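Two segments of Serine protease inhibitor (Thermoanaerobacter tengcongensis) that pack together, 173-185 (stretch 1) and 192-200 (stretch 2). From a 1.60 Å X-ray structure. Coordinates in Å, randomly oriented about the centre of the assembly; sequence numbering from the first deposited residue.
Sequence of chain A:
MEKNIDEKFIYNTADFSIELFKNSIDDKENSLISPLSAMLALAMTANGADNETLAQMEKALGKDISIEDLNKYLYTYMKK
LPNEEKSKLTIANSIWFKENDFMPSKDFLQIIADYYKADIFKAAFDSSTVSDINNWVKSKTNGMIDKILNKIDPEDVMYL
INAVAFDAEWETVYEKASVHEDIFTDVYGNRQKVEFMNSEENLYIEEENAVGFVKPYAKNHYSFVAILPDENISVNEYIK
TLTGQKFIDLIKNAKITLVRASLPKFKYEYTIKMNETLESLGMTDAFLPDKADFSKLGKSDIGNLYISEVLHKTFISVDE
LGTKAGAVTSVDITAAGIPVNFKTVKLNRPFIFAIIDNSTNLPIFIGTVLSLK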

# COMPACT_ATOMS: atom_id res chain seq x y z
N VAL A 173 10.32 -3.02 22.76
CA VAL A 173 11.33 -3.59 21.85
C VAL A 173 11.77 -4.97 22.32
O VAL A 173 11.64 -5.31 23.50
CB VAL A 173 12.57 -2.66 21.66
CG1 VAL A 173 12.18 -1.38 20.92
CG2 VAL A 173 13.24 -2.32 22.99
N TYR A 174 12.28 -5.78 21.40
CA TYR A 174 12.76 -7.11 21.72
C TYR A 174 14.17 -7.04 22.28
O TYR A 174 15.10 -6.64 21.57
CB TYR A 174 12.76 -8.00 20.49
CG TYR A 174 11.40 -8.33 19.92
CD1 TYR A 174 10.86 -7.59 18.87
CD2 TYR A 174 10.67 -9.41 20.41
CE1 TYR A 174 9.62 -7.90 18.33
CE2 TYR A 174 9.42 -9.73 19.87
CZ TYR A 174 8.91 -8.97 18.83
OH TYR A 174 7.69 -9.28 18.28
N GLU A 175 14.32 -7.41 23.55
CA GLU A 175 15.63 -7.50 24.18
C GLU A 175 16.40 -8.69 23.62
O GLU A 175 15.79 -9.62 23.09
CB GLU A 175 15.51 -7.63 25.70
CG GLU A 175 14.89 -6.42 26.40
CD GLU A 175 15.69 -5.14 26.23
OE1 GLU A 175 16.93 -5.18 26.39
OE2 GLU A 175 15.07 -4.09 25.93
N LYS A 176 17.72 -8.65 23.74
CA LYS A 176 18.58 -9.73 23.24
C LYS A 176 18.11 -11.11 23.70
O LYS A 176 18.12 -12.07 22.92
CB LYS A 176 20.05 -9.51 23.63
CG LYS A 176 20.77 -8.43 22.84
CD LYS A 176 20.95 -8.82 21.37
CE LYS A 176 21.69 -7.74 20.60
NZ LYS A 176 22.12 -8.19 19.25
N ALA A 177 17.68 -11.20 24.97
CA ALA A 177 17.22 -12.46 25.56
C ALA A 177 15.99 -13.04 24.87
O ALA A 177 15.71 -14.24 25.00
CB ALA A 177 16.95 -12.29 27.05
N SER A 178 15.27 -12.20 24.14
CA SER A 178 14.02 -12.58 23.50
C SER A 178 14.20 -12.91 22.02
O SER A 178 13.24 -13.29 21.34
CB SER A 178 12.99 -11.45 23.67
OG SER A 178 12.75 -11.22 25.05
N VAL A 179 15.42 -12.76 21.52
CA VAL A 179 15.74 -13.04 20.12
C VAL A 179 16.65 -14.26 20.04
O VAL A 179 17.67 -14.32 20.71
CB VAL A 179 16.41 -11.82 19.43
CG1 VAL A 179 16.75 -12.14 17.97
CG2 VAL A 179 15.52 -10.59 19.51
N HIS A 180 16.26 -15.23 19.22
CA HIS A 180 17.03 -16.47 19.11
C HIS A 180 17.24 -16.87 17.65
O HIS A 180 16.37 -16.64 16.80
CB HIS A 180 16.34 -17.60 19.88
CG HIS A 180 14.87 -17.70 19.62
ND1 HIS A 180 14.32 -18.66 18.80
CD2 HIS A 180 13.83 -16.95 20.07
CE1 HIS A 180 13.01 -18.50 18.76
NE2 HIS A 180 12.69 -17.47 19.52
N GLU A 181 18.41 -17.46 17.38
CA GLU A 181 18.74 -17.96 16.06
C GLU A 181 18.21 -19.37 15.89
O GLU A 181 18.58 -20.29 16.63
CB GLU A 181 20.26 -17.94 15.83
CG GLU A 181 20.87 -16.55 15.71
CD GLU A 181 22.35 -16.59 15.37
OE1 GLU A 181 23.16 -17.05 16.21
OE2 GLU A 181 22.72 -16.15 14.26
N ASP A 182 17.34 -19.54 14.90
CA ASP A 182 16.71 -20.83 14.63
C ASP A 182 17.27 -21.43 13.35
O ASP A 182 17.65 -20.71 12.43
CB ASP A 182 15.19 -20.67 14.57
CG ASP A 182 14.58 -20.33 15.92
OD1 ASP A 182 15.32 -20.23 16.92
OD2 ASP A 182 13.34 -20.15 15.98
N ILE A 183 17.33 -22.76 13.30
CA ILE A 183 17.95 -23.47 12.18
C ILE A 183 16.91 -23.89 11.14
O ILE A 183 15.93 -24.57 11.46
CB ILE A 183 18.77 -24.70 12.65
CG1 ILE A 183 19.70 -24.32 13.81
CG2 ILE A 183 19.57 -25.29 11.48
CD1 ILE A 183 20.24 -25.51 14.61
N PHE A 184 17.14 -23.47 9.90
CA PHE A 184 16.27 -23.80 8.78
C PHE A 184 17.10 -24.35 7.62
O PHE A 184 18.27 -24.00 7.46
CB PHE A 184 15.54 -22.55 8.29
CG PHE A 184 14.36 -22.16 9.14
CD1 PHE A 184 14.54 -21.42 10.30
CD2 PHE A 184 13.07 -22.52 8.77
CE1 PHE A 184 13.45 -21.05 11.09
CE2 PHE A 184 11.98 -22.15 9.55
CZ PHE A 184 12.17 -21.42 10.71
N THR A 185 16.49 -25.22 6.83
CA THR A 185 17.09 -25.68 5.58
C THR A 185 16.49 -24.88 4.42
O THR A 185 15.27 -24.74 4.32
CB THR A 185 16.86 -27.18 5.35
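Stretch 2 (192-200) QKVEFMNSE

Stretch 2 is a single extended strand, Gln192 to Glu200, laid antiparallel against the strand Val179-Thr185 of stretch 1. The two axes approach to 4.3 Å, and their N-to-C directions make an angle of 142°, 38° short of strictly antiparallel, so the pair is clearly twisted. The register pairs Val179 with Met197, His180 with Phe196, Glu181 with Glu195, Asp182 with Val194, Ile183 with Lys193 and Phe184 with Gln192, and the contact buries 898 Å² in all.

The first rule is that the main-chain groups that face the partner strand satisfy one another. At the hydrogen-bonded pairs each residue gives and receives: His180 N reaches Phe196 O at 3.0 Å and Phe196 N returns to His180 O at 2.8 Å; Asp182 N to Val194 O is 2.7 Å and Val194 N to Asp182 O 2.9 Å; Phe184 N to Gln192 O is 3.0 Å and Gln192 N to Phe184 O 2.9 Å. The ladder runs one step beyond the strand of stretch 1, where Asn198 N donates to Ser178 O at 2.8 Å. Ser178 closes the 3-10 segment, and its own N donates to Glu175 O at 2.8 Å, while Val179 N is satisfied by Lys176 O at 3.1 Å. Between the ladder rungs, CA-H groups approach carbonyls that are already bonded: Glu195 CA lies 3.3 Å from His180 O, and Lys193 CA 3.3 Å from Asp182 O.

On the face carrying His180, Asp182 and Phe184, a polar relay crosses the strands. The imidazole of His180, chi1 in p, uses both nitrogens: ND1 donates to Asp182 OD1 at 2.6 Å, and NE2 donates to Asn198 OD1 at 3.0 Å. Apolar packing continues along this face, where Phe184 CD1 meets Val194 CG2 at 4.1 Å and Phe184 CE1 meets Phe196 CE1 at 3.4 Å. The two phenyl rings are nearly parallel, their planes 11° apart and their centroids 5.6 Å apart, and they meet rim to rim, neither over the face of the other.

The other face holds Val179, Glu181 and Ile183 against Met197, Glu195 and Lys193. Val179 CG2 packs on Met197 CG at 4.1 Å, and the aliphatic parts of two acids pass each other, Glu181 CG to Glu195 CG at 3.8 Å. A water donates to Glu195 OE2, its O 2.8 Å from that atom, and accepts a weak bond from Lys176 NZ at 3.4 Å; Glu195 OE1 is bonded elsewhere in the structure.

Before the 3-10 segment, Tyr174 packs against Met197, Asn198 and Ser199. Met197 CB sits over its ring face, 3.5 Å from the centroid, and Asn198 O approaches the ring edge, 3.3 Å from Tyr174 CD2. One water links the hydroxyl to the strand: it lies 2.7 Å from Tyr174 OH and donates to Met197 O at 3.0 Å and Ser199 OG at 2.6 Å.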

# COMPACT_ATOMS: atom_id res chain seq x y z
N GLN A 192 20.88 -22.71 7.26
CA GLN A 192 21.23 -21.35 7.70
C GLN A 192 20.34 -20.86 8.84
O GLN A 192 19.30 -21.46 9.13
CB GLN A 192 21.25 -20.36 6.53
CG GLN A 192 20.01 -20.33 5.64
CD GLN A 192 20.22 -19.48 4.40
OE1 GLN A 192 20.41 -18.27 4.48
NE2 GLN A 192 20.19 -20.12 3.23
N LYS A 193 20.76 -19.78 9.48
CA LYS A 193 20.12 -19.28 10.69
C LYS A 193 19.19 -18.09 10.44
O LYS A 193 19.54 -17.16 9.72
CB LYS A 193 21.17 -18.90 11.74
N VAL A 194 18.00 -18.15 11.04
CA VAL A 194 17.04 -17.06 11.00
C VAL A 194 16.69 -16.67 12.43
O VAL A 194 16.41 -17.53 13.27
CB VAL A 194 15.74 -17.46 10.24
CG1 VAL A 194 14.74 -16.31 10.25
CG2 VAL A 194 16.06 -17.88 8.80
N GLU A 195 16.69 -15.37 12.70
CA GLU A 195 16.37 -14.88 14.03
C GLU A 195 14.86 -14.72 14.21
O GLU A 195 14.18 -14.11 13.38
CB GLU A 195 17.10 -13.57 14.32
CG GLU A 195 18.56 -13.76 14.70
CD GLU A 195 19.22 -12.49 15.21
OE1 GLU A 195 19.22 -11.48 14.49
OE2 GLU A 195 19.75 -12.51 16.35
N PHE A 196 14.36 -15.32 15.29
CA PHE A 196 12.96 -15.22 15.66
C PHE A 196 12.83 -14.45 16.97
O PHE A 196 13.68 -14.54 17.84
CB PHE A 196 12.33 -16.61 15.78
CG PHE A 196 11.83 -17.16 14.48
CD1 PHE A 196 12.72 -17.63 13.51
CD2 PHE A 196 10.47 -17.20 14.21
CE1 PHE A 196 12.25 -18.14 12.30
CE2 PHE A 196 9.98 -17.71 13.00
CZ PHE A 196 10.88 -18.18 12.04
N MET A 197 11.76 -13.68 17.08
CA MET A 197 11.62 -12.73 18.17
C MET A 197 10.41 -13.08 19.04
O MET A 197 9.27 -13.10 18.55
CB MET A 197 11.52 -11.30 17.63
CG MET A 197 12.59 -10.93 16.60
SD MET A 197 12.57 -9.20 16.09
CE MET A 197 11.01 -9.10 15.20
N ASN A 198 10.67 -13.35 20.31
CA ASN A 198 9.66 -13.78 21.28
C ASN A 198 9.11 -12.61 22.07
O ASN A 198 9.87 -11.76 22.55
CB ASN A 198 10.25 -14.77 22.27
CG ASN A 198 10.60 -16.11 21.65
OD1 ASN A 198 10.10 -16.47 20.59
ND2 ASN A 198 11.47 -16.86 22.32
N SER A 199 7.79 -12.58 22.23
CA SER A 199 7.13 -11.58 23.04
C SER A 199 5.87 -12.12 23.71
O SER A 199 5.36 -13.18 23.35
CB SER A 199 6.76 -10.36 22.19
OG SER A 199 5.86 -10.73 21.16
N GLU A 200 5.39 -11.38 24.70
CA GLU A 200 4.06 -11.60 25.24
C GLU A 200 3.15 -10.54 24.66
O GLU A 200 3.42 -9.34 24.78
CB GLU A 200 4.05 -11.48 26.76
CG GLU A 200 4.67 -12.66 27.47
CD GLU A 200 4.85 -12.40 28.95
OE1 GLU A 200 4.29 -11.40 29.46
OE2 GLU A 200 5.55 -13.21 29.59
O HOH W 1 6.65 -11.68 18.86
O HOH W 2 20.15 -10.82 18.55
O HOH W 3 20.16 -14.39 18.70